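Local coordinates for Arf-GAP (Mus musculus, PDB 5C79), which binds phosphatidylinositol 4,5-bisphosphate through its PH domain and probably acts as a GTPase-activating protein for the small GTPase Arf1, at residues Ile70-Thr74 with Ser75-Pro79; Asp100-His104 with Asn105-His109. One frame throughout, in Å; residues are numbered along the deposited sequence.

Contact 1 (Ile70-Thr74 with Ser75-Pro79); sequences ISHAT and SNRQP. With PBU ((2R)-3-{[(R)-hydroxy{[(1R,2R,3S,4R,5R,6S)-2,3,6-trihydroxy-4,5-bis(phosphonooxy)cyclohexyl]oxy}phosphoryl]oxy}propane-1 ,2-diyl dibutanoate), chain C.
The flat guanidinium of R77 is laid on one face of the H72 imidazole, with centres 3.7 Å apart and planes only 6° from parallel. R77 reaches that face because CG stands anti to its backbone N (chi1 -166°) and the chain then runs out extended, CD adding a CH-pi contact over the same face.

Hydrogen bonds act at the ring edge. H72 ND1 gives an almost straight bond (176°) to O51 of the lipid's 5-phosphate at 2.9 Å, while H72 NE2 turns to Q78 O, also 2.9 Å away, in a bent and weak bond. Both ring nitrogens thus act as donors, which would suit a protonated imidazole beside the phosphate. A73 N adds a backbone bond to PBU O53 at 3.0 Å.

Two waters span the turn: one joins H72 N to R77 O, the other ties T74 N to PBU O53 and, weakly, to R77 NH1.

At the base of the loop the P79 ring lies against the strand end, P79 CB 3.3 Å from the backbone oxygen I70 O. The whole is the loop between strands 67-70 and 80-83, one wall of the phosphoinositide pocket of this PH domain, where R59 and Q57 also bond the lipid.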
loop_
_atom_site.group_PDB
_atom_site.type_symbol
_atom_site.label_atom_id
_atom_site.label_comp_id
_atom_site.label_asym_id
_atom_site.label_seq_id
_atom_site.Cartn_x
_atom_site.Cartn_y
_atom_site.Cartn_z
ATOM N N ILE A 70 -2.318 -7.784 -0.350
ATOM C CA ILE A 70 -0.879 -7.936 -0.163
ATOM C C ILE A 70 -0.571 -9.438 -0.174
ATOM O O ILE A 70 -1.020 -10.177 0.708
ATOM C CB ILE A 70 -0.372 -7.357 1.172
ATOM C CG1 ILE A 70 -0.809 -5.917 1.345
ATOM C CG2 ILE A 70 1.136 -7.430 1.228
ATOM C CD1 ILE A 70 -0.756 -5.435 2.782
ATOM N N SER A 71 0.205 -9.854 -1.162
ATOM C CA SER A 71 0.535 -11.267 -1.318
ATOM C C SER A 71 1.539 -11.668 -0.283
ATOM O O SER A 71 2.312 -10.876 0.235
ATOM C CB SER A 71 1.024 -11.582 -2.727
ATOM O OG SER A 71 0.005 -11.277 -3.671
ATOM N N HIS A 72 1.474 -12.935 0.099
ATOM C CA HIS A 72 2.503 -13.503 0.953
ATOM C C HIS A 72 3.676 -13.965 0.076
ATOM O O HIS A 72 3.608 -13.949 -1.152
ATOM C CB HIS A 72 1.933 -14.666 1.761
ATOM C CG HIS A 72 0.741 -14.300 2.566
ATOM N ND1 HIS A 72 0.820 -13.643 3.769
ATOM C CD2 HIS A 72 -0.574 -14.497 2.331
ATOM C CE1 HIS A 72 -0.400 -13.451 4.249
ATOM N NE2 HIS A 72 -1.259 -13.962 3.395
ATOM N N ALA A 73 4.748 -14.352 0.729
ATOM C CA ALA A 73 5.944 -14.869 0.026
ATOM C C ALA A 73 5.612 -16.163 -0.741
ATOM O O ALA A 73 5.997 -16.359 -1.901
ATOM C CB ALA A 73 7.053 -15.121 1.037
ATOM N N THR A 74 4.887 -17.036 -0.059
ATOM C CA THR A 74 4.317 -18.244 -0.673
ATOM C C THR A 74 3.099 -17.814 -1.483
ATOM O O THR A 74 2.207 -17.145 -0.954
ATOM C CB THR A 74 3.967 -19.330 0.361
ATOM O OG1 THR A 74 5.141 -19.619 1.131
ATOM C CG2 THR A 74 3.492 -20.627 -0.339
ATOM N N SER A 75 3.087 -18.189 -2.761
ATOM C CA SER A 75 2.186 -17.561 -3.745
ATOM C C SER A 75 0.818 -18.277 -3.848
ATOM O O SER A 75 -0.150 -17.695 -4.340
ATOM C CB SER A 75 2.913 -17.343 -5.104
ATOM O OG SER A 75 2.742 -18.390 -6.043
ATOM N N ASN A 76 0.727 -19.509 -3.340
ATOM C CA ASN A 76 -0.563 -20.221 -3.220
ATOM C C ASN A 76 -1.299 -19.998 -1.890
ATOM O O ASN A 76 -2.370 -20.563 -1.681
ATOM C CB ASN A 76 -0.404 -21.714 -3.506
ATOM C CG ASN A 76 -1.619 -22.297 -4.225
ATOM O OD1 ASN A 76 -1.643 -22.465 -5.457
ATOM N ND2 ASN A 76 -2.655 -22.570 -3.453
ATOM N N ARG A 77 -0.732 -19.188 -1.002
ATOM C CA ARG A 77 -1.407 -18.773 0.236
ATOM C C ARG A 77 -2.303 -17.567 -0.082
ATOM O O ARG A 77 -1.913 -16.713 -0.870
ATOM C CB ARG A 77 -0.362 -18.416 1.296
ATOM C CG ARG A 77 -0.890 -18.288 2.722
ATOM C CD ARG A 77 0.262 -18.076 3.697
ATOM N NE ARG A 77 -0.132 -17.318 4.893
ATOM C CZ ARG A 77 0.705 -16.668 5.709
ATOM N NH1 ARG A 77 2.022 -16.645 5.477
ATOM N NH2 ARG A 77 0.219 -16.015 6.769
ATOM N N GLN A 78 -3.503 -17.521 0.501
ATOM C CA GLN A 78 -4.448 -16.415 0.277
ATOM C C GLN A 78 -3.884 -15.063 0.784
ATOM O O GLN A 78 -3.546 -14.934 1.951
ATOM C CB GLN A 78 -5.782 -16.646 1.005
ATOM C CG GLN A 78 -6.637 -17.813 0.531
ATOM C CD GLN A 78 -7.921 -17.944 1.350
ATOM O OE1 GLN A 78 -8.153 -18.942 2.059
ATOM N NE2 GLN A 78 -8.771 -16.920 1.254
ATOM N N PRO A 79 -3.847 -14.049 -0.083
ATOM C CA PRO A 79 -3.323 -12.750 0.346
ATOM C C PRO A 79 -4.126 -12.020 1.436
ATOM O O PRO A 79 -5.303 -12.234 1.604
ATOM C CB PRO A 79 -3.324 -11.956 -0.942
ATOM C CG PRO A 79 -4.355 -12.595 -1.788
ATOM C CD PRO A 79 -4.220 -14.042 -1.502
HETATM P P1 PBU C . 11.210 -14.725 6.697
HETATM P P4 PBU C . 5.072 -10.069 8.732
HETATM P P5 PBU C . 4.655 -12.708 4.626
HETATM C "C3'" PBU C . 13.045 -15.768 8.220
HETATM C "C2'" PBU C . 12.801 -16.133 9.666
HETATM O "O2'" PBU C . 13.514 -15.218 10.517
HETATM C "C1'" PBU C . 13.125 -17.624 9.849
HETATM O "O1'" PBU C . 12.131 -18.176 10.701
HETATM C C1 PBU C . 8.992 -13.250 7.150
HETATM O O1 PBU C . 9.724 -14.468 7.319
HETATM C C2 PBU C . 9.056 -12.348 8.405
HETATM O O2 PBU C . 8.572 -12.922 9.621
HETATM C C3 PBU C . 8.191 -11.144 8.206
HETATM O O3 PBU C . 8.190 -10.338 9.414
HETATM C C4 PBU C . 6.809 -11.647 7.768
HETATM O O4 PBU C . 6.061 -10.511 7.592
HETATM C C5 PBU C . 6.718 -12.397 6.466
HETATM O O5 PBU C . 5.377 -12.806 6.076
HETATM C C6 PBU C . 7.565 -13.614 6.693
HETATM O O6 PBU C . 7.547 -14.256 5.450
HETATM C C7 PBU C . 14.979 -15.307 10.524
HETATM O O7 PBU C . 15.643 -14.835 9.616
HETATM C C8 PBU C . 15.667 -15.939 11.713
HETATM C C9 PBU C . 15.869 -14.854 12.758
HETATM C C10 PBU C . 14.544 -14.170 13.012
HETATM C C11 PBU C . 11.242 -19.259 10.322
HETATM O O11 PBU C . 10.941 -19.454 9.157
HETATM C C12 PBU C . 10.710 -20.140 11.419
HETATM C C13 PBU C . 11.901 -20.690 12.195
HETATM C C14 PBU C . 12.362 -19.731 13.270
HETATM O O41 PBU C . 5.759 -9.324 9.871
HETATM O O42 PBU C . 4.319 -11.362 8.994
HETATM O O43 PBU C . 4.332 -8.988 7.997
HETATM O O51 PBU C . 3.211 -12.718 5.101
HETATM O O52 PBU C . 5.093 -11.320 4.173
HETATM O O53 PBU C . 5.000 -13.703 3.601
HETATM O OP1 PBU C . 11.790 -15.910 7.572
HETATM O OP2 PBU C . 12.003 -13.435 6.812
HETATM O OP3 PBU C . 11.128 -15.427 5.368
HETATM O O HOH W 1 -0.265 -14.548 -0.960
HETATM O O HOH W 2 4.291 -16.797 2.924
#

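Contact 2 (Asp100-His104 with Asn105-His109); sequences DLISH and NRTYH. With PBU ((2R)-3-{[(R)-hydroxy{[(1R,2R,3S,4R,5R,6S)-2,3,6-trihydroxy-4,5-bis(phosphonooxy)cyclohexyl]oxy}phosphoryl]oxy}propane-1 ,2-diyl dibutanoate), chain C.
D100 and H109, a non-hydrogen-bonded pair, send their side chains out side by side, pointing the same way. H109 ND1 bonds D100 OD1 at 2.8 Å, nearly straight (168°); the carboxylate oxygen lies close to the imidazole plane, yet the nitrogen comes to it from well above the carboxylate plane, the two groups being turned 62° apart. I102 and T107 lie alongside each other on the same face.

The other face carries L101 and Y108, with L101 CB 4.3 Å from Y108 CB. Two backbone bonds join this pair, L101 N to Y108 O and Y108 N to L101 O. Next to them R106 stretches out flat over the tyrosine ring, its NE 3.8 Å above the plane near the centre, and the guanidinium edge meets PBU O43 of the 4-phosphate, R106 NH1 by a weak bond and R106 NH2 at 2.4 Å, a distance so short that its exact value is doubtful.

Near the turn, S103 OG sits between its own N and carbonyl carbon (chi1 78°), a position from which it bonds R106 O at 2.8 Å on a lone pair; S103 N grips the same oxygen. A water links S103 OG to N105 OD1, and the N105 amide stacks on the H104 ring, offset toward its rim. This is a tight antiparallel beta hairpin, here lending the PH-domain lipid site an arginine.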
loop_
_atom_site.group_PDB
_atom_site.type_symbol
_atom_site.label_atom_id
_atom_site.label_comp_id
_atom_site.label_asym_id
_atom_site.label_seq_id
_atom_site.Cartn_x
_atom_site.Cartn_y
_atom_site.Cartn_z
ATOM N N ASP A 100 3.991 4.499 5.437
ATOM C CA ASP A 100 3.260 3.568 6.255
ATOM C C ASP A 100 1.804 3.488 5.830
ATOM O O ASP A 100 1.202 4.485 5.401
ATOM C CB ASP A 100 3.334 4.011 7.715
ATOM C CG ASP A 100 4.677 3.782 8.342
ATOM O OD1 ASP A 100 5.584 3.220 7.696
ATOM O OD2 ASP A 100 4.825 4.214 9.516
ATOM N N LEU A 101 1.239 2.309 6.017
ATOM C CA LEU A 101 -0.217 2.100 5.963
ATOM C C LEU A 101 -0.711 1.619 7.311
ATOM O O LEU A 101 -0.422 0.488 7.768
ATOM C CB LEU A 101 -0.599 1.120 4.861
ATOM C CG LEU A 101 -2.097 1.031 4.584
ATOM C CD1 LEU A 101 -2.635 2.321 3.993
ATOM C CD2 LEU A 101 -2.335 -0.101 3.633
ATOM N N ILE A 102 -1.413 2.524 7.998
ATOM C CA ILE A 102 -1.906 2.266 9.341
ATOM C C ILE A 102 -3.270 1.594 9.208
ATOM O O ILE A 102 -4.224 2.169 8.685
ATOM C CB ILE A 102 -2.035 3.569 10.165
ATOM C CG1 ILE A 102 -0.695 4.312 10.144
ATOM C CG2 ILE A 102 -2.447 3.247 11.598
ATOM C CD1 ILE A 102 -0.779 5.750 10.602
ATOM N N SER A 103 -3.345 0.349 9.646
ATOM C CA SER A 103 -4.618 -0.347 9.723
ATOM C C SER A 103 -5.034 -0.466 11.191
ATOM O O SER A 103 -4.277 -0.203 12.097
ATOM C CB SER A 103 -4.572 -1.712 9.015
ATOM O OG SER A 103 -3.932 -2.672 9.801
ATOM N N HIS A 104 -6.251 -0.936 11.398
ATOM C CA HIS A 104 -6.792 -0.979 12.763
ATOM C C HIS A 104 -5.972 -1.819 13.759
ATOM O O HIS A 104 -5.918 -1.498 14.938
ATOM C CB HIS A 104 -8.237 -1.419 12.718
ATOM C CG HIS A 104 -8.416 -2.841 12.333
ATOM N ND1 HIS A 104 -8.395 -3.286 11.027
ATOM C CD2 HIS A 104 -8.630 -3.927 13.104
ATOM C CE1 HIS A 104 -8.607 -4.588 11.016
ATOM N NE2 HIS A 104 -8.740 -4.997 12.264
ATOM N N ASN A 105 -5.311 -2.860 13.267
ATOM C CA ASN A 105 -4.556 -3.769 14.151
ATOM C C ASN A 105 -3.071 -3.940 13.818
ATOM O O ASN A 105 -2.405 -4.784 14.380
ATOM C CB ASN A 105 -5.270 -5.123 14.219
ATOM C CG ASN A 105 -5.264 -5.876 12.892
ATOM O OD1 ASN A 105 -4.632 -5.469 11.931
ATOM N ND2 ASN A 105 -5.980 -7.003 12.840
ATOM N N ARG A 106 -2.579 -3.138 12.889
ATOM C CA ARG A 106 -1.219 -3.250 12.408
ATOM C C ARG A 106 -0.831 -2.000 11.612
ATOM O O ARG A 106 -1.638 -1.494 10.854
ATOM C CB ARG A 106 -1.130 -4.453 11.460
ATOM C CG ARG A 106 0.221 -4.592 10.860
ATOM C CD ARG A 106 0.486 -5.944 10.295
ATOM N NE ARG A 106 1.870 -5.923 9.828
ATOM C CZ ARG A 106 2.473 -6.928 9.212
ATOM N NH1 ARG A 106 1.845 -8.053 8.988
ATOM N NH2 ARG A 106 3.730 -6.782 8.806
ATOM N N THR A 107 0.429 -1.612 11.695
ATOM C CA THR A 107 0.988 -0.636 10.747
ATOM C C THR A 107 1.946 -1.352 9.796
ATOM O O THR A 107 2.899 -1.946 10.239
ATOM C CB THR A 107 1.672 0.526 11.477
ATOM O OG1 THR A 107 0.667 1.246 12.200
ATOM C CG2 THR A 107 2.336 1.480 10.505
ATOM N N TYR A 108 1.649 -1.304 8.508
ATOM C CA TYR A 108 2.535 -1.790 7.473
ATOM C C TYR A 108 3.560 -0.730 7.111
ATOM O O TYR A 108 3.199 0.445 6.953
ATOM C CB TYR A 108 1.725 -2.171 6.251
ATOM C CG TYR A 108 0.957 -3.441 6.392
ATOM C CD1 TYR A 108 -0.353 -3.446 6.906
ATOM C CD2 TYR A 108 1.513 -4.649 5.988
ATOM C CE1 TYR A 108 -1.051 -4.645 7.030
ATOM C CE2 TYR A 108 0.796 -5.836 6.089
ATOM C CZ TYR A 108 -0.465 -5.832 6.639
ATOM O OH TYR A 108 -1.147 -7.049 6.667
ATOM N N HIS A 109 4.836 -1.117 7.003
ATOM C CA HIS A 109 5.891 -0.187 6.573
ATOM C C HIS A 109 6.243 -0.586 5.163
ATOM O O HIS A 109 6.773 -1.684 4.957
ATOM C CB HIS A 109 7.142 -0.246 7.438
ATOM C CG HIS A 109 6.842 -0.063 8.878
ATOM N ND1 HIS A 109 6.345 1.122 9.375
ATOM C CD2 HIS A 109 6.870 -0.928 9.916
ATOM C CE1 HIS A 109 6.133 1.000 10.671
ATOM N NE2 HIS A 109 6.440 -0.236 11.027
HETATM P P1 PBU C . 11.210 -14.725 6.697
HETATM P P4 PBU C . 5.072 -10.069 8.732
HETATM P P5 PBU C . 4.655 -12.708 4.626
HETATM C "C3'" PBU C . 13.045 -15.768 8.220
HETATM C "C2'" PBU C . 12.801 -16.133 9.666
HETATM O "O2'" PBU C . 13.514 -15.218 10.517
HETATM C "C1'" PBU C . 13.125 -17.624 9.849
HETATM O "O1'" PBU C . 12.131 -18.176 10.701
HETATM C C1 PBU C . 8.992 -13.250 7.150
HETATM O O1 PBU C . 9.724 -14.468 7.319
HETATM C C2 PBU C . 9.056 -12.348 8.405
HETATM O O2 PBU C . 8.572 -12.922 9.621
HETATM C C3 PBU C . 8.191 -11.144 8.206
HETATM O O3 PBU C . 8.190 -10.338 9.414
HETATM C C4 PBU C . 6.809 -11.647 7.768
HETATM O O4 PBU C . 6.061 -10.511 7.592
HETATM C C5 PBU C . 6.718 -12.397 6.466
HETATM O O5 PBU C . 5.377 -12.806 6.076
HETATM C C6 PBU C . 7.565 -13.614 6.693
HETATM O O6 PBU C . 7.547 -14.256 5.450
HETATM C C7 PBU C . 14.979 -15.307 10.524
HETATM O O7 PBU C . 15.643 -14.835 9.616
HETATM C C8 PBU C . 15.667 -15.939 11.713
HETATM C C9 PBU C . 15.869 -14.854 12.758
HETATM C C10 PBU C . 14.544 -14.170 13.012
HETATM C C11 PBU C . 11.242 -19.259 10.322
HETATM O O11 PBU C . 10.941 -19.454 9.157
HETATM C C12 PBU C . 10.710 -20.140 11.419
HETATM C C13 PBU C . 11.901 -20.690 12.195
HETATM C C14 PBU C . 12.362 -19.731 13.270
HETATM O O41 PBU C . 5.759 -9.324 9.871
HETATM O O42 PBU C . 4.319 -11.362 8.994
HETATM O O43 PBU C . 4.332 -8.988 7.997
HETATM O O51 PBU C . 3.211 -12.718 5.101
HETATM O O52 PBU C . 5.093 -11.320 4.173
HETATM O O53 PBU C . 5.000 -13.703 3.601
HETATM O OP1 PBU C . 11.790 -15.910 7.572
HETATM O OP2 PBU C . 12.003 -13.435 6.812
HETATM O OP3 PBU C . 11.128 -15.427 5.368
HETATM O O HOH W 3 -4.743 -5.134 9.112
#

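In the fold
Contact 1 comes first along the chain, in the loop between strands 67-70 and 80-83; contact 2 follows as the hairpin of strands 98-103 and 106-111. Their centres are about 18 Å apart, and they belong to different parts of one antiparallel sheet: strands 56-64 and 41-48 separate 67-70 from 106-111 in its order. The sheet nevertheless curves enough to bring them together inside the domain, where I70 CD1 packs 3.7 Å from Y108 CE2. Outside, the same lipid headgroup joins them, contact 1 meeting its 5-phosphate and contact 2 its 4-phosphate. With K47, R53, Q57 and R59, distant stretches of sequence thereby converge on one PtdIns(4,5)P2 molecule.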